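Local atomic coordinates of putative alpha KG dependent 2,4-D dioxygenase (Burkholderia xenovorans, PDB entry 5J92), a protein that probably acts as an iron(II)- and 2-oxoglutarate-dependent dioxygenase of the TauD/TfdA family, with an iron ion bound in its active site. Residues A[20-25]-A[49-54]. Sequence-based numbering, arbitrary orientation.
Sequences IAARIH and PVLIFP
With CG1 beside its backbone N (chi1 -68°) and CD1 anti to CA, Ile24 sends CD1 back along the strand to a point 3.7 Å from Leu51 CD2. Phe53 takes a similar first torsion (chi1 -54°), which lays its ring alongside Ile24, CE2 lying 3.8 Å from Ile24 CB. A branched aliphatic chain suits this place, because CB and CG2 lie against the ring while the methyl CD1 touches both Leu51 CD2 and Phe53 CE2. The Phe53 ring also packs edge-to-face with Phe66.

On the face bearing Arg23 and Ile52, the extended Arg23 chain crosses Ile52 obliquely, CG 3.8 Å from Ile52 CB, so its methylenes supply apolar cover. Pro54 CG meets Arg23 CD at 3.9 Å.

Four backbone hydrogen bonds join the strands: Val50 N to Ile20 O, Ala22 N to Val50 O, Ile52 N to Ala22 O and Ile24 N to Ile52 O, the last the straightest (160°), with Ile24 N in the plane of the Ile52 carbonyl. Pro49 and Pro54, lacking N-H groups, flank the ladder. Strands 21-25 and 50-53, linked through helix 35-47, form a parallel beta-alpha-beta crossover within the mixed sheet of the double-stranded beta-helix (jelly roll) fold known for Fe(II)/2-oxoglutarate dioxygenases.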
loop_
_atom_site.group_PDB
_atom_site.type_symbol
_atom_site.label_atom_id
_atom_site.label_comp_id
_atom_site.label_asym_id
_atom_site.label_seq_id
_atom_site.Cartn_x
_atom_site.Cartn_y
_atom_site.Cartn_z
ATOM N N ILE A 20 -3.834 11.589 18.101
ATOM C CA ILE A 20 -2.637 10.762 17.942
ATOM C C ILE A 20 -1.455 11.317 18.725
ATOM O O ILE A 20 -0.701 10.558 19.336
ATOM C CB ILE A 20 -2.267 10.612 16.454
ATOM C CG1 ILE A 20 -3.379 9.893 15.694
ATOM C CG2 ILE A 20 -0.930 9.852 16.323
ATOM C CD1 ILE A 20 -3.144 9.845 14.197
ATOM N N ALA A 21 -1.250 12.633 18.685
ATOM C CA ALA A 21 0.009 13.216 19.117
ATOM C C ALA A 21 -0.233 14.487 19.914
ATOM O O ALA A 21 -1.173 15.241 19.647
ATOM C CB ALA A 21 0.915 13.537 17.916
ATOM N N ALA A 22 0.644 14.721 20.888
ATOM C CA ALA A 22 0.600 15.938 21.683
ATOM C C ALA A 22 2.008 16.310 22.118
ATOM O O ALA A 22 2.841 15.437 22.392
ATOM C CB ALA A 22 -0.284 15.779 22.923
ATOM N N ARG A 23 2.239 17.613 22.235
ATOM C CA ARG A 23 3.447 18.137 22.848
ATOM C C ARG A 23 3.256 18.282 24.350
ATOM O O ARG A 23 2.157 18.574 24.842
ATOM C CB ARG A 23 3.819 19.498 22.244
ATOM C CG ARG A 23 4.424 19.383 20.837
ATOM C CD ARG A 23 4.868 20.732 20.260
ATOM N NE ARG A 23 5.632 20.541 19.024
ATOM C CZ ARG A 23 5.095 20.288 17.836
ATOM N NH1 ARG A 23 3.770 20.224 17.702
ATOM N NH2 ARG A 23 5.877 20.117 16.776
ATOM N N ILE A 24 4.339 18.057 25.084
ATOM C CA ILE A 24 4.352 18.231 26.524
ATOM C C ILE A 24 5.437 19.249 26.810
ATOM O O ILE A 24 6.624 18.981 26.596
ATOM C CB ILE A 24 4.609 16.915 27.262
ATOM C CG1 ILE A 24 3.402 15.999 27.065
ATOM C CG2 ILE A 24 4.817 17.191 28.731
ATOM C CD1 ILE A 24 3.605 14.625 27.581
ATOM N N HIS A 25 5.024 20.433 27.225
ATOM C CA HIS A 25 5.925 21.544 27.452
ATOM C C HIS A 25 6.342 21.565 28.906
ATOM O O HIS A 25 5.742 20.911 29.756
ATOM C CB HIS A 25 5.247 22.873 27.103
ATOM C CG HIS A 25 4.741 22.942 25.703
ATOM N ND1 HIS A 25 5.575 23.128 24.619
ATOM C CD2 HIS A 25 3.483 22.886 25.207
ATOM C CE1 HIS A 25 4.853 23.154 23.512
ATOM N NE2 HIS A 25 3.580 23.009 23.843
ATOM N N PRO A 49 -0.893 8.513 21.953
ATOM C CA PRO A 49 0.228 7.547 21.950
ATOM C C PRO A 49 1.544 8.100 21.389
ATOM O O PRO A 49 2.583 7.421 21.523
ATOM C CB PRO A 49 -0.306 6.390 21.087
ATOM C CG PRO A 49 -1.399 6.976 20.286
ATOM C CD PRO A 49 -2.018 8.065 21.124
ATOM N N VAL A 50 1.537 9.289 20.778
ATOM C CA VAL A 50 2.753 9.992 20.357
ATOM C C VAL A 50 2.886 11.234 21.225
ATOM O O VAL A 50 1.993 12.092 21.227
ATOM C CB VAL A 50 2.733 10.389 18.870
ATOM C CG1 VAL A 50 4.045 11.138 18.492
ATOM C CG2 VAL A 50 2.511 9.181 17.959
ATOM N N LEU A 51 3.979 11.317 21.988
ATOM C CA LEU A 51 4.275 12.464 22.833
ATOM C C LEU A 51 5.578 13.109 22.372
ATOM O O LEU A 51 6.589 12.418 22.152
ATOM C CB LEU A 51 4.370 12.050 24.313
ATOM C CG LEU A 51 3.097 11.504 24.971
ATOM C CD1 LEU A 51 3.373 11.052 26.402
ATOM C CD2 LEU A 51 2.009 12.566 24.977
ATOM N N ILE A 52 5.547 14.427 22.240
ATOM C CA ILE A 52 6.650 15.228 21.716
ATOM C C ILE A 52 7.116 16.149 22.831
ATOM O O ILE A 52 6.334 16.973 23.327
ATOM C CB ILE A 52 6.212 16.059 20.500
ATOM C CG1 ILE A 52 5.650 15.152 19.414
ATOM C CG2 ILE A 52 7.352 16.931 20.016
ATOM C CD1 ILE A 52 4.461 15.771 18.709
ATOM N N PHE A 53 8.382 16.031 23.212
ATOM C CA PHE A 53 8.966 16.934 24.200
ATOM C C PHE A 53 9.921 17.876 23.473
ATOM O O PHE A 53 11.023 17.462 23.076
ATOM C CB PHE A 53 9.694 16.145 25.295
ATOM C CG PHE A 53 8.839 15.088 25.954
ATOM C CD1 PHE A 53 8.739 13.812 25.405
ATOM C CD2 PHE A 53 8.143 15.362 27.121
ATOM C CE1 PHE A 53 7.956 12.835 26.000
ATOM C CE2 PHE A 53 7.362 14.390 27.731
ATOM C CZ PHE A 53 7.270 13.127 27.175
ATOM N N PRO A 54 9.535 19.125 23.231
ATOM C CA PRO A 54 10.388 20.016 22.433
ATOM C C PRO A 54 11.672 20.394 23.157
ATOM O O PRO A 54 11.732 20.440 24.388
ATOM C CB PRO A 54 9.507 21.259 22.213
ATOM C CG PRO A 54 8.088 20.795 22.466
ATOM C CD PRO A 54 8.226 19.728 23.541
#